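Local structure of tyrosine-protein phosphatase YwqE (Bacillus subtilis, 3QY7) at residues A[36-41]-A[97-102]; A[61-66]-A[72-77]; A[164-169]-A[173-178]; A[191-196]-A[201-206]. The protein removes phosphate from tyrosine residues of the proteins YwqD, YwqF and Ssb, acting as a manganese-dependent phosphatase built on a PHP-like TIM barrel. All blocks are in the same frame, centred on the assembly; numbering follows the deposited sequence.

Contact 1. Residues A[36-41]-A[97-102]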
loop_
_atom_site.group_PDB
_atom_site.type_symbol
_atom_site.label_atom_id
_atom_site.label_comp_id
_atom_site.label_asym_id
_atom_site.label_seq_id
_atom_site.Cartn_x
_atom_site.Cartn_y
_atom_site.Cartn_z
ATOM N N THR A 36 11.072 -0.746 -8.548
ATOM C CA THR A 36 9.890 -0.068 -9.043
ATOM C C THR A 36 9.048 0.340 -7.846
ATOM O O THR A 36 8.789 -0.497 -6.983
ATOM C CB THR A 36 9.062 -0.984 -9.956
ATOM O OG1 THR A 36 9.916 -1.561 -10.967
ATOM C CG2 THR A 36 7.918 -0.206 -10.617
ATOM N N ILE A 37 8.632 1.607 -7.804
ATOM C CA ILE A 37 7.765 2.106 -6.742
ATOM C C ILE A 37 6.511 2.664 -7.364
ATOM O O ILE A 37 6.584 3.457 -8.298
ATOM C CB ILE A 37 8.451 3.217 -5.899
ATOM C CG1 ILE A 37 9.577 2.593 -5.064
ATOM C CG2 ILE A 37 7.394 3.929 -5.012
ATOM C CD1 ILE A 37 10.399 3.571 -4.239
ATOM N N ILE A 38 5.352 2.254 -6.854
ATOM C CA ILE A 38 4.144 2.977 -7.205
ATOM C C ILE A 38 3.987 4.089 -6.164
ATOM O O ILE A 38 3.738 3.812 -4.981
ATOM C CB ILE A 38 2.893 2.088 -7.229
ATOM C CG1 ILE A 38 3.117 0.885 -8.147
ATOM C CG2 ILE A 38 1.686 2.907 -7.677
ATOM C CD1 ILE A 38 1.926 -0.138 -8.141
ATOM N N ALA A 39 4.182 5.330 -6.586
ATOM C CA ALA A 39 4.005 6.457 -5.654
ATOM C C ALA A 39 2.542 6.563 -5.325
ATOM O O ALA A 39 1.689 6.488 -6.220
ATOM C CB ALA A 39 4.501 7.735 -6.244
ATOM N N THR A 40 2.232 6.686 -4.025
ATOM C CA THR A 40 0.839 6.747 -3.578
ATOM C C THR A 40 0.627 7.939 -2.644
ATOM O O THR A 40 0.304 7.737 -1.456
ATOM C CB THR A 40 0.411 5.471 -2.860
ATOM O OG1 THR A 40 1.299 5.215 -1.766
ATOM C CG2 THR A 40 0.459 4.288 -3.811
ATOM N N PRO A 41 0.818 9.166 -3.167
ATOM C CA PRO A 41 0.547 10.345 -2.333
ATOM C C PRO A 41 -0.914 10.338 -1.889
ATOM O O PRO A 41 -1.779 9.825 -2.612
ATOM C CB PRO A 41 0.793 11.518 -3.279
ATOM C CG PRO A 41 0.596 10.966 -4.658
ATOM C CD PRO A 41 1.100 9.542 -4.569
ATOM N N LEU A 97 -6.735 8.264 -8.916
ATOM C CA LEU A 97 -5.839 7.314 -9.563
ATOM C C LEU A 97 -5.924 5.964 -8.882
ATOM O O LEU A 97 -5.948 5.880 -7.644
ATOM C CB LEU A 97 -4.383 7.803 -9.471
ATOM C CG LEU A 97 -3.917 8.995 -10.300
ATOM C CD1 LEU A 97 -2.506 9.359 -9.939
ATOM C CD2 LEU A 97 -3.998 8.668 -11.803
ATOM N N SER A 98 -5.983 4.905 -9.682
ATOM C CA SER A 98 -5.732 3.578 -9.161
ATOM C C SER A 98 -4.222 3.341 -9.218
ATOM O O SER A 98 -3.478 4.193 -9.715
ATOM C CB SER A 98 -6.502 2.517 -9.942
ATOM O OG SER A 98 -6.147 2.573 -11.316
ATOM N N LEU A 99 -3.776 2.222 -8.659
ATOM C CA LEU A 99 -2.344 1.947 -8.564
ATOM C C LEU A 99 -1.817 1.632 -9.956
ATOM O O LEU A 99 -2.230 0.664 -10.567
ATOM C CB LEU A 99 -2.089 0.784 -7.581
ATOM C CG LEU A 99 -2.526 1.022 -6.116
ATOM C CD1 LEU A 99 -2.392 -0.241 -5.323
ATOM C CD2 LEU A 99 -1.693 2.163 -5.476
ATOM N N ASN A 100 -0.906 2.472 -10.452
ATOM C CA ASN A 100 -0.377 2.322 -11.793
ATOM C C ASN A 100 -1.470 2.164 -12.851
ATOM O O ASN A 100 -1.306 1.418 -13.820
ATOM C CB ASN A 100 0.615 1.141 -11.864
ATOM C CG ASN A 100 1.394 1.132 -13.162
ATOM O OD1 ASN A 100 1.719 2.183 -13.684
ATOM N ND2 ASN A 100 1.685 -0.062 -13.689
ATOM N N ASP A 101 -2.594 2.844 -12.645
ATOM C CA ASP A 101 -3.721 2.779 -13.597
ATOM C C ASP A 101 -4.284 1.366 -13.800
ATOM O O ASP A 101 -4.925 1.089 -14.814
ATOM C CB ASP A 101 -3.305 3.380 -14.955
ATOM C CG ASP A 101 -2.967 4.845 -14.869
ATOM O OD1 ASP A 101 -1.909 5.234 -15.424
ATOM O OD2 ASP A 101 -3.727 5.618 -14.230
ATOM N N THR A 102 -4.043 0.468 -12.849
ATOM C CA THR A 102 -4.580 -0.891 -12.902
ATOM C C THR A 102 -5.939 -0.972 -12.219
ATOM O O THR A 102 -6.479 0.031 -11.781
ATOM C CB THR A 102 -3.656 -1.891 -12.194
ATOM O OG1 THR A 102 -3.694 -1.637 -10.772
ATOM C CG2 THR A 102 -2.228 -1.783 -12.737
#
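The carbonyl oxygen of Leu-99, a residue whose side chain packs on Ile-38 and Thr-40, is gripped twice by Thr-102. The backbone N donates to Leu-99 O at 2.9 Å, and OG1 of Thr-102 donates to Leu-99 O at 2.7 Å, the latter in the carbonyl plane. A second side-chain bond, from Ser-98 OG to Thr-102 O (2.6 Å), ties the same turn together. Small hydroxyl residues suit such a turn because they can reach backbone atoms only a few residues away. Asn-100 takes positive phi (50°), a conformation asparagine accepts readily.

Across the contact the side chains meet through carbon atoms, with no hydrogen bond. The tightest point is Leu-99 CD2 against Thr-40 CG2 at 3.5 Å, closer than methyl groups usually come. Thr-40 divides its branches: the methyl meets the leucine, while OG1 bonds to Cys-6 N. The Ile-38 side chain crosses that of Leu-99 at about a right angle. Ile-38 alone touches with two branches: its chi1 of -54° sets CG1 beside the backbone N and leaves CG2 anti to it, CG2 meeting Leu-99 CD2 at 4.1 Å and CD1 reaching Asn-100 CB, also at 4.1 Å.

Leu-231 of helix 219-232 packs on both Ile-38 and Leu-99, bridging the turn before strand 104-108 and strand 36-38, the middle one between strands 2-3 and 74-76.

Contact 2. Residues A[61-66]-A[72-77]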
loop_
_atom_site.group_PDB
_atom_site.type_symbol
_atom_site.label_atom_id
_atom_site.label_comp_id
_atom_site.label_asym_id
_atom_site.label_seq_id
_atom_site.Cartn_x
_atom_site.Cartn_y
_atom_site.Cartn_z
ATOM N N GLN A 61 8.670 13.892 -13.226
ATOM C CA GLN A 61 9.784 14.737 -12.789
ATOM C C GLN A 61 10.775 13.988 -11.900
ATOM O O GLN A 61 11.993 14.140 -12.060
ATOM C CB GLN A 61 9.276 15.984 -12.046
ATOM C CG GLN A 61 8.567 17.034 -12.921
ATOM C CD GLN A 61 9.367 17.440 -14.147
ATOM O OE1 GLN A 61 8.804 17.632 -15.225
ATOM N NE2 GLN A 61 10.681 17.563 -13.993
ATOM N N LEU A 62 10.259 13.184 -10.961
ATOM C CA LEU A 62 11.139 12.391 -10.108
ATOM C C LEU A 62 11.919 11.373 -10.942
ATOM O O LEU A 62 13.117 11.222 -10.750
ATOM C CB LEU A 62 10.394 11.703 -8.967
ATOM C CG LEU A 62 11.261 10.862 -8.005
ATOM C CD1 LEU A 62 12.485 11.607 -7.441
ATOM C CD2 LEU A 62 10.396 10.339 -6.841
ATOM N N ASN A 63 11.252 10.708 -11.886
ATOM C CA ASN A 63 11.992 9.792 -12.776
ATOM C C ASN A 63 13.152 10.454 -13.514
ATOM O O ASN A 63 14.243 9.888 -13.594
ATOM C CB ASN A 63 11.074 9.096 -13.764
ATOM C CG ASN A 63 10.273 8.002 -13.115
ATOM O OD1 ASN A 63 10.779 7.284 -12.235
ATOM N ND2 ASN A 63 9.026 7.867 -13.522
ATOM N N LYS A 64 12.920 11.667 -14.016
ATOM C CA LYS A 64 13.987 12.410 -14.688
ATOM C C LYS A 64 15.155 12.709 -13.739
ATOM O O LYS A 64 16.311 12.582 -14.127
ATOM C CB LYS A 64 13.440 13.702 -15.299
ATOM C CG LYS A 64 12.581 13.477 -16.533
ATOM C CD LYS A 64 12.287 14.787 -17.244
ATOM C CE LYS A 64 11.085 14.666 -18.176
ATOM N NZ LYS A 64 9.825 14.929 -17.412
ATOM N N ARG A 65 14.837 13.020 -12.498
ATOM C CA ARG A 65 15.856 13.288 -11.549
ATOM C C ARG A 65 16.634 12.042 -11.144
ATOM O O ARG A 65 17.792 12.095 -10.908
ATOM C CB ARG A 65 15.232 13.951 -10.348
ATOM C CG ARG A 65 16.118 14.121 -9.268
ATOM C CD ARG A 65 16.372 15.475 -8.970
ATOM N NE ARG A 65 17.817 15.804 -9.015
ATOM C CZ ARG A 65 18.470 16.373 -8.023
ATOM N NH1 ARG A 65 17.858 16.741 -6.925
ATOM N NH2 ARG A 65 19.724 16.617 -8.147
ATOM N N LEU A 66 15.921 10.940 -11.032
ATOM C CA LEU A 66 16.574 9.682 -10.713
ATOM C C LEU A 66 17.558 9.313 -11.818
ATOM O O LEU A 66 18.635 8.818 -11.535
ATOM C CB LEU A 66 15.547 8.560 -10.492
ATOM C CG LEU A 66 14.659 8.774 -9.265
ATOM C CD1 LEU A 66 13.491 7.786 -9.282
ATOM C CD2 LEU A 66 15.464 8.712 -7.946
ATOM N N PRO A 72 18.844 3.491 -10.193
ATOM C CA PRO A 72 18.015 2.555 -10.970
ATOM C C PRO A 72 16.678 2.283 -10.274
ATOM O O PRO A 72 16.451 1.204 -9.744
ATOM C CB PRO A 72 18.885 1.299 -11.034
ATOM C CG PRO A 72 19.730 1.371 -9.793
ATOM C CD PRO A 72 19.906 2.801 -9.437
ATOM N N LEU A 73 15.813 3.278 -10.277
ATOM C CA LEU A 73 14.484 3.141 -9.732
ATOM C C LEU A 73 13.447 3.807 -10.614
ATOM O O LEU A 73 13.658 4.887 -11.020
ATOM C CB LEU A 73 14.414 3.742 -8.353
ATOM C CG LEU A 73 13.076 3.441 -7.681
ATOM C CD1 LEU A 73 13.155 2.448 -6.704
ATOM C CD2 LEU A 73 12.302 4.609 -7.256
ATOM N N HIS A 74 12.326 3.146 -10.852
ATOM C CA HIS A 74 11.248 3.705 -11.683
ATOM C C HIS A 74 10.016 3.937 -10.823
ATOM O O HIS A 74 9.561 3.025 -10.124
ATOM C CB HIS A 74 10.961 2.728 -12.832
ATOM C CG HIS A 74 9.911 3.167 -13.817
ATOM N ND1 HIS A 74 9.704 4.479 -14.191
ATOM C CD2 HIS A 74 9.072 2.429 -14.581
ATOM C CE1 HIS A 74 8.750 4.530 -15.103
ATOM N NE2 HIS A 74 8.357 3.299 -15.364
ATOM N N VAL A 75 9.518 5.174 -10.853
ATOM C CA VAL A 75 8.339 5.586 -10.100
ATOM C C VAL A 75 7.124 5.642 -11.040
ATOM O O VAL A 75 7.157 6.294 -12.097
ATOM C CB VAL A 75 8.562 6.959 -9.419
ATOM C CG1 VAL A 75 7.359 7.316 -8.562
ATOM C CG2 VAL A 75 9.815 6.902 -8.551
ATOM N N LEU A 76 6.068 4.929 -10.642
ATOM C CA LEU A 76 4.799 4.907 -11.357
ATOM C C LEU A 76 3.703 5.631 -10.551
ATOM O O LEU A 76 3.817 5.792 -9.327
ATOM C CB LEU A 76 4.394 3.460 -11.641
ATOM C CG LEU A 76 5.339 2.781 -12.639
ATOM C CD1 LEU A 76 5.073 1.298 -12.641
ATOM C CD2 LEU A 76 5.164 3.369 -14.033
ATOM N N PRO A 77 2.634 6.081 -11.226
ATOM C CA PRO A 77 1.637 6.891 -10.534
ATOM C C PRO A 77 0.587 6.068 -9.776
ATOM O O PRO A 77 0.268 4.943 -10.173
ATOM C CB PRO A 77 0.991 7.684 -11.679
ATOM C CG PRO A 77 1.047 6.735 -12.823
ATOM C CD PRO A 77 2.378 6.022 -12.679
HETATM O O HOH W 1 13.532 6.609 -13.451
#
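Asn-63 and Val-75 meet where helix 52-68 runs back along strand 74-76, the two axes almost exactly antiparallel (179°) and 7.9 Å apart. The tight part has an apolar and a polar half. Leu-66 CD1 and Leu-62 CD2 both touch Val-75 CG2, each at 3.9 Å, their side chains crossing the valine at about right angles. Leu-66 CD1 also presses on Leu-73 O (3.4 Å) and reaches Leu-73 CD2. Branched aliphatic residues suit this face, which helix 19-31 helps to bury. Beside it Asn-63, with CG anti to its carbonyl carbon (chi1 -75°), turns its amide to the strand: Val-75 N donates to Asn-63 OD1 at 2.8 Å, nearly straight at 171°, and Asn-63 ND2 donates to Val-75 O, also at 2.8 Å. Both bonds use lone pairs in the carbonyl planes.

The solvent side is looser. Here the exposed His-74 lies beside the Asn-63 amide, and a water stands 3.1 Å from Asn-63 OD1, placed to donate to it or to Leu-73 O.

Asparagine carries a donor and an acceptor side by side, just as a strand does. Its amide therefore stands in for a neighbouring strand, satisfying an N-H and a C=O that face away from strand 36-38.

Contact 3. Residues A[164-169]-A[173-178]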
loop_
_atom_site.group_PDB
_atom_site.type_symbol
_atom_site.label_atom_id
_atom_site.label_comp_id
_atom_site.label_asym_id
_atom_site.label_seq_id
_atom_site.Cartn_x
_atom_site.Cartn_y
_atom_site.Cartn_z
ATOM N N SER A 164 5.670 -3.114 5.748
ATOM C CA SER A 164 6.942 -3.782 6.051
ATOM C C SER A 164 7.369 -3.455 7.464
ATOM O O SER A 164 7.712 -4.359 8.212
ATOM C CB SER A 164 8.056 -3.391 5.077
ATOM O OG SER A 164 7.768 -3.806 3.741
ATOM N N GLY A 165 7.318 -2.180 7.828
ATOM C CA GLY A 165 7.767 -1.775 9.160
ATOM C C GLY A 165 7.024 -2.457 10.297
ATOM O O GLY A 165 7.619 -2.757 11.336
ATOM N N SER A 166 5.727 -2.709 10.119
ATOM C CA SER A 166 4.925 -3.399 11.136
ATOM C C SER A 166 5.465 -4.782 11.433
ATOM O O SER A 166 5.645 -5.154 12.603
ATOM C CB SER A 166 3.460 -3.511 10.698
ATOM O OG SER A 166 2.901 -2.226 10.532
ATOM N N LEU A 167 5.702 -5.549 10.373
ATOM C CA LEU A 167 6.319 -6.865 10.451
ATOM C C LEU A 167 7.732 -6.818 11.027
ATOM O O LEU A 167 8.125 -7.743 11.745
ATOM C CB LEU A 167 6.342 -7.534 9.071
ATOM C CG LEU A 167 4.969 -8.000 8.553
ATOM C CD1 LEU A 167 5.025 -8.320 7.075
ATOM C CD2 LEU A 167 4.427 -9.195 9.356
ATOM N N ALA A 168 8.466 -5.744 10.726
ATOM C CA ALA A 168 9.875 -5.598 11.130
ATOM C C ALA A 168 10.021 -5.119 12.576
ATOM O O ALA A 168 11.118 -5.167 13.140
ATOM C CB ALA A 168 10.613 -4.655 10.179
ATOM N N GLY A 169 8.923 -4.652 13.165
ATOM C CA GLY A 169 8.907 -4.207 14.566
ATOM C C GLY A 169 9.233 -2.744 14.828
ATOM O O GLY A 169 9.258 -2.322 15.997
ATOM N N LYS A 173 6.213 -3.591 19.307
ATOM C CA LYS A 173 6.150 -5.013 19.459
ATOM C C LYS A 173 4.771 -5.502 19.227
ATOM O O LYS A 173 4.554 -6.621 18.868
ATOM C CB LYS A 173 6.515 -5.372 20.901
ATOM C CG LYS A 173 7.606 -6.337 21.062
ATOM C CD LYS A 173 7.855 -6.782 22.555
ATOM C CE LYS A 173 6.621 -7.033 23.382
ATOM N NZ LYS A 173 6.966 -7.367 24.794
ATOM N N GLN A 174 3.844 -4.626 19.502
ATOM C CA GLN A 174 2.472 -5.031 19.450
ATOM C C GLN A 174 1.992 -5.109 18.010
ATOM O O GLN A 174 1.392 -6.048 17.643
ATOM C CB GLN A 174 1.598 -4.105 20.258
ATOM C CG GLN A 174 1.842 -4.281 21.735
ATOM C CD GLN A 174 1.797 -5.709 22.154
ATOM O OE1 GLN A 174 2.799 -6.315 22.491
ATOM N NE2 GLN A 174 0.612 -6.270 22.111
ATOM N N LEU A 175 2.283 -4.072 17.246
ATOM C CA LEU A 175 1.947 -4.064 15.854
ATOM C C LEU A 175 2.512 -5.343 15.165
ATOM O O LEU A 175 1.812 -5.993 14.425
ATOM C CB LEU A 175 2.472 -2.765 15.238
ATOM C CG LEU A 175 1.708 -1.938 14.228
ATOM C CD1 LEU A 175 0.246 -1.907 14.528
ATOM C CD2 LEU A 175 2.234 -0.533 13.977
ATOM N N LYS A 176 3.763 -5.727 15.447
ATOM C CA LYS A 176 4.348 -6.940 14.816
ATOM C C LYS A 176 3.560 -8.229 15.085
ATOM O O LYS A 176 3.285 -9.029 14.185
ATOM C CB LYS A 176 5.813 -7.158 15.237
ATOM C CG LYS A 176 6.436 -8.420 14.640
ATOM C CD LYS A 176 7.910 -8.562 15.009
ATOM C CE LYS A 176 8.422 -9.910 14.571
ATOM N NZ LYS A 176 9.870 -10.090 14.863
ATOM N N ALA A 177 3.236 -8.452 16.352
ATOM C CA ALA A 177 2.476 -9.611 16.761
ATOM C C ALA A 177 1.124 -9.706 16.036
ATOM O O ALA A 177 0.746 -10.778 15.558
ATOM C CB ALA A 177 2.268 -9.562 18.276
ATOM N N PHE A 178 0.428 -8.572 15.945
ATOM C CA PHE A 178 -0.873 -8.530 15.277
ATOM C C PHE A 178 -0.749 -8.820 13.775
ATOM O O PHE A 178 -1.566 -9.540 13.195
ATOM C CB PHE A 178 -1.574 -7.199 15.524
ATOM C CG PHE A 178 -2.963 -7.136 14.947
ATOM C CD1 PHE A 178 -3.906 -8.120 15.247
ATOM C CD2 PHE A 178 -3.329 -6.095 14.116
ATOM C CE1 PHE A 178 -5.189 -8.069 14.715
ATOM C CE2 PHE A 178 -4.625 -6.035 13.582
ATOM C CZ PHE A 178 -5.541 -7.021 13.876
#
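Leu-167 and Lys-176 bring their CA atoms to 4.8 Å where the short helix 164-168 meets the start of helix 173-184. The axes of the two segments cross at -102°, nearly perpendicular, and approach to 7.5 Å. At this corner one backbone rests directly on the other: Lys-176 CA lies 3.1 Å from Ser-166 O in a CA-H...O contact. Helix 164-168 ends in a Schellman motif at Gly-169, whose N makes weak bonds back to Gly-165 O and Ser-166 O. Its phi of 90° comes easily to glycine, which has no CB to press on the carbonyl oxygen of Ala-168, and the bare CA passes Lys-176 CB at 4.3 Å.

Lys-176 contributes more contact than any other single residue. With CG anti to the backbone N (chi1 178°) and the chain extended beyond it, its methylenes run alongside the end of the first helix. CB meets Ser-166 O at 3.3 Å, and CD meets Leu-167 O at 3.4 Å. A long aliphatic stem suits this place, since it covers helix-end carbonyls while carrying its ammonium outward past them. At the other side of the crossing Leu-175 sets CG against Ser-166 OG at 3.9 Å, and that hydroxyl is hydrogen-bonded to Glu-138. The side chain of Leu-167 sets out away from 173-178 and packs on Ala-208 and Leu-180.

Both helices belong to the connection between the parallel strands 159-163 and 190-192, so the corner lies in a beta-alpha-beta crossover whose connection is split into two helices, the unit repeated in a TIM barrel.

Contact 4. Residues A[191-196]-A[201-206]. With FE (Fe (III) ion), chain C; MG (magnesium ion), chain D; PO4 (phosphate ion), chain E.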
loop_
_atom_site.group_PDB
_atom_site.type_symbol
_atom_site.label_atom_id
_atom_site.label_comp_id
_atom_site.label_asym_id
_atom_site.label_seq_id
_atom_site.Cartn_x
_atom_site.Cartn_y
_atom_site.Cartn_z
ATOM N N VAL A 191 2.964 -6.817 0.756
ATOM C CA VAL A 191 3.751 -6.139 1.773
ATOM C C VAL A 191 4.361 -4.912 1.096
ATOM O O VAL A 191 4.870 -5.005 -0.037
ATOM C CB VAL A 191 4.877 -7.044 2.328
ATOM C CG1 VAL A 191 5.534 -6.380 3.527
ATOM C CG2 VAL A 191 4.348 -8.440 2.681
ATOM N N ALA A 192 4.268 -3.759 1.743
ATOM C CA ALA A 192 4.776 -2.535 1.147
ATOM C C ALA A 192 5.312 -1.593 2.212
ATOM O O ALA A 192 4.950 -1.698 3.389
ATOM C CB ALA A 192 3.679 -1.836 0.286
ATOM N N SER A 193 6.157 -0.662 1.781
ATOM C CA SER A 193 6.874 0.212 2.713
ATOM C C SER A 193 6.029 1.240 3.427
ATOM O O SER A 193 6.242 1.484 4.621
ATOM C CB SER A 193 8.018 0.955 2.004
ATOM O OG SER A 193 7.511 1.962 1.124
ATOM N N ASP A 194 5.141 1.914 2.682
ATOM C CA ASP A 194 4.491 3.098 3.187
ATOM C C ASP A 194 5.583 4.077 3.679
ATOM O O ASP A 194 5.403 4.788 4.673
ATOM C CB ASP A 194 3.537 2.708 4.322
ATOM C CG ASP A 194 2.488 3.745 4.589
ATOM O OD1 ASP A 194 2.472 4.821 3.936
ATOM O OD2 ASP A 194 1.648 3.465 5.472
ATOM N N ALA A 195 6.725 4.097 2.998
ATOM C CA ALA A 195 7.823 4.980 3.394
ATOM C C ALA A 195 7.469 6.459 3.313
ATOM O O ALA A 195 6.831 6.910 2.354
ATOM C CB ALA A 195 9.083 4.696 2.544
ATOM N N HIS A 196 7.902 7.230 4.312
ATOM C CA HIS A 196 7.719 8.692 4.287
ATOM C C HIS A 196 9.037 9.459 4.321
ATOM O O HIS A 196 9.082 10.607 3.926
ATOM C CB HIS A 196 6.868 9.185 5.467
ATOM C CG HIS A 196 5.398 8.949 5.315
ATOM N ND1 HIS A 196 4.857 7.695 5.141
ATOM C CD2 HIS A 196 4.350 9.800 5.389
ATOM C CE1 HIS A 196 3.543 7.782 5.076
ATOM N NE2 HIS A 196 3.208 9.049 5.219
ATOM N N ARG A 201 10.169 6.505 9.301
ATOM C CA ARG A 201 9.194 5.785 8.538
ATOM C C ARG A 201 9.819 5.380 7.225
ATOM O O ARG A 201 9.531 5.907 6.251
ATOM C CB ARG A 201 7.951 6.647 8.328
ATOM C CG ARG A 201 7.078 6.690 9.526
ATOM C CD ARG A 201 5.813 7.451 9.234
ATOM N NE ARG A 201 4.842 6.596 8.586
ATOM C CZ ARG A 201 3.593 6.964 8.366
ATOM N NH1 ARG A 201 2.758 6.149 7.784
ATOM N NH2 ARG A 201 3.192 8.134 8.768
ATOM N N ASN A 202 10.742 4.472 7.295
ATOM C CA ASN A 202 11.477 4.100 6.123
ATOM C C ASN A 202 11.115 2.709 5.575
ATOM O O ASN A 202 10.043 2.307 5.786
ATOM C CB ASN A 202 12.940 4.285 6.340
ATOM C CG ASN A 202 13.421 3.518 7.471
ATOM O OD1 ASN A 202 12.750 2.646 7.936
ATOM N ND2 ASN A 202 14.603 3.796 7.902
ATOM N N PHE A 203 11.947 2.062 4.797
ATOM C CA PHE A 203 11.480 0.880 4.112
ATOM C C PHE A 203 11.413 -0.469 4.897
ATOM O O PHE A 203 10.350 -1.009 5.044
ATOM C CB PHE A 203 12.297 0.704 2.828
ATOM C CG PHE A 203 12.027 1.747 1.796
ATOM C CD1 PHE A 203 12.612 2.975 1.888
ATOM C CD2 PHE A 203 11.170 1.533 0.751
ATOM C CE1 PHE A 203 12.351 3.932 1.003
ATOM C CE2 PHE A 203 10.938 2.484 -0.118
ATOM C CZ PHE A 203 11.514 3.705 0.009
ATOM N N HIS A 204 12.543 -0.929 5.432
ATOM C CA HIS A 204 12.567 -2.165 6.225
ATOM C C HIS A 204 12.051 -3.392 5.463
ATOM O O HIS A 204 11.514 -4.351 6.029
ATOM C CB HIS A 204 11.928 -1.930 7.604
ATOM C CG HIS A 204 12.885 -1.289 8.558
ATOM N ND1 HIS A 204 13.737 -2.022 9.357
ATOM C CD2 HIS A 204 13.221 0.007 8.746
ATOM C CE1 HIS A 204 14.513 -1.203 10.041
ATOM N NE2 HIS A 204 14.210 0.036 9.698
ATOM N N THR A 205 12.264 -3.339 4.155
ATOM C CA THR A 205 11.769 -4.330 3.217
ATOM C C THR A 205 12.339 -5.729 3.468
ATOM O O THR A 205 11.588 -6.698 3.619
ATOM C CB THR A 205 12.106 -3.889 1.774
ATOM O OG1 THR A 205 11.799 -2.491 1.623
ATOM C CG2 THR A 205 11.314 -4.690 0.774
ATOM N N GLN A 206 13.664 -5.827 3.508
ATOM C CA GLN A 206 14.330 -7.114 3.709
ATOM C C GLN A 206 14.065 -7.669 5.098
ATOM O O GLN A 206 13.878 -8.893 5.261
ATOM C CB GLN A 206 15.829 -6.986 3.433
ATOM C CG GLN A 206 16.143 -6.731 1.956
ATOM C CD GLN A 206 15.709 -7.847 1.016
ATOM O OE1 GLN A 206 15.678 -9.025 1.382
ATOM N NE2 GLN A 206 15.372 -7.475 -0.207
HETATM FE FE FE C . 0.537 5.754 3.342
HETATM MG MG MG D . 1.211 9.566 5.234
HETATM P P PO4 E . -0.057 7.926 5.795
HETATM O O1 PO4 E . 0.784 7.357 4.657
HETATM O O2 PO4 E . 0.500 7.501 7.103
HETATM O O3 PO4 E . -0.012 9.420 5.739
HETATM O O4 PO4 E . -1.498 7.472 5.689
HETATM O O HOH W 2 7.849 -0.067 6.248
HETATM O O HOH W 3 7.822 2.833 7.190
HETATM O O HOH W 4 5.648 4.142 7.312
HETATM O O HOH W 5 -0.358 4.935 4.771
#
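Arg-201 lays its guanidinium flat on the ring of His-196, the centres 3.6 Å apart and the planes 20° from parallel. The two side chains run side by side, and a bend at chi3 (83°) of the arginine brings CZ over the ring face. At the edge of the ring, His-196 ND1 donates to Asp-194 O, which fixes the ring's rotation and points NE2 at the magnesium ion, 2.1 Å away. Asp-194 OD1 binds an iron ion at 2.2 Å, while OD2 makes a long salt bridge to Arg-201 NH1 with the two planes 73° apart. NH1 also donates to phosphate O2 at 2.7 Å. Arginine can both stack and grip an anion; the phosphate probably came from the crystallisation liquor, but its seat is consistent with the phosphoryl site.

Ala-195 CB sits over the face of Phe-203, 3.7 Å from its centroid: a CH-pi contact, alanine's small methyl fitting close. His-196 N bonds to Arg-201 O at 2.9 Å.

The loop leaves strand 190-192 toward helix 205-216. Asp-194 and Ala-195 make backbone hydrogen bonds with His-5 and His-7, just after strand 2-3, and Phe-203 rests on Asp-3 of that strand, consistent with barrel closure.

Contacts 1 and 2 share a sheet, with strands 36-38 and 74-76 as neighbours; contact 2 is nested within the loop that contact 1 closes, and Asn-100 N probably bonds to Pro-77 O. Contacts 3 and 4 likewise adjoin, joined by a probable hydrogen bond from Ser-164 N to Ala-192 O. Contacts 1 and 4 lie nearest the chain's centre: the first is greasy, whereas the second gathers metal ligands and an anion; Ile-37 and Phe-203 link them. Contacts 2 and 3 lie farther out, about 29 Å apart between centres. There helices pack by mixed means, through an amide bonded to a strand edge in one and methylenes over backbone carbonyls in the other.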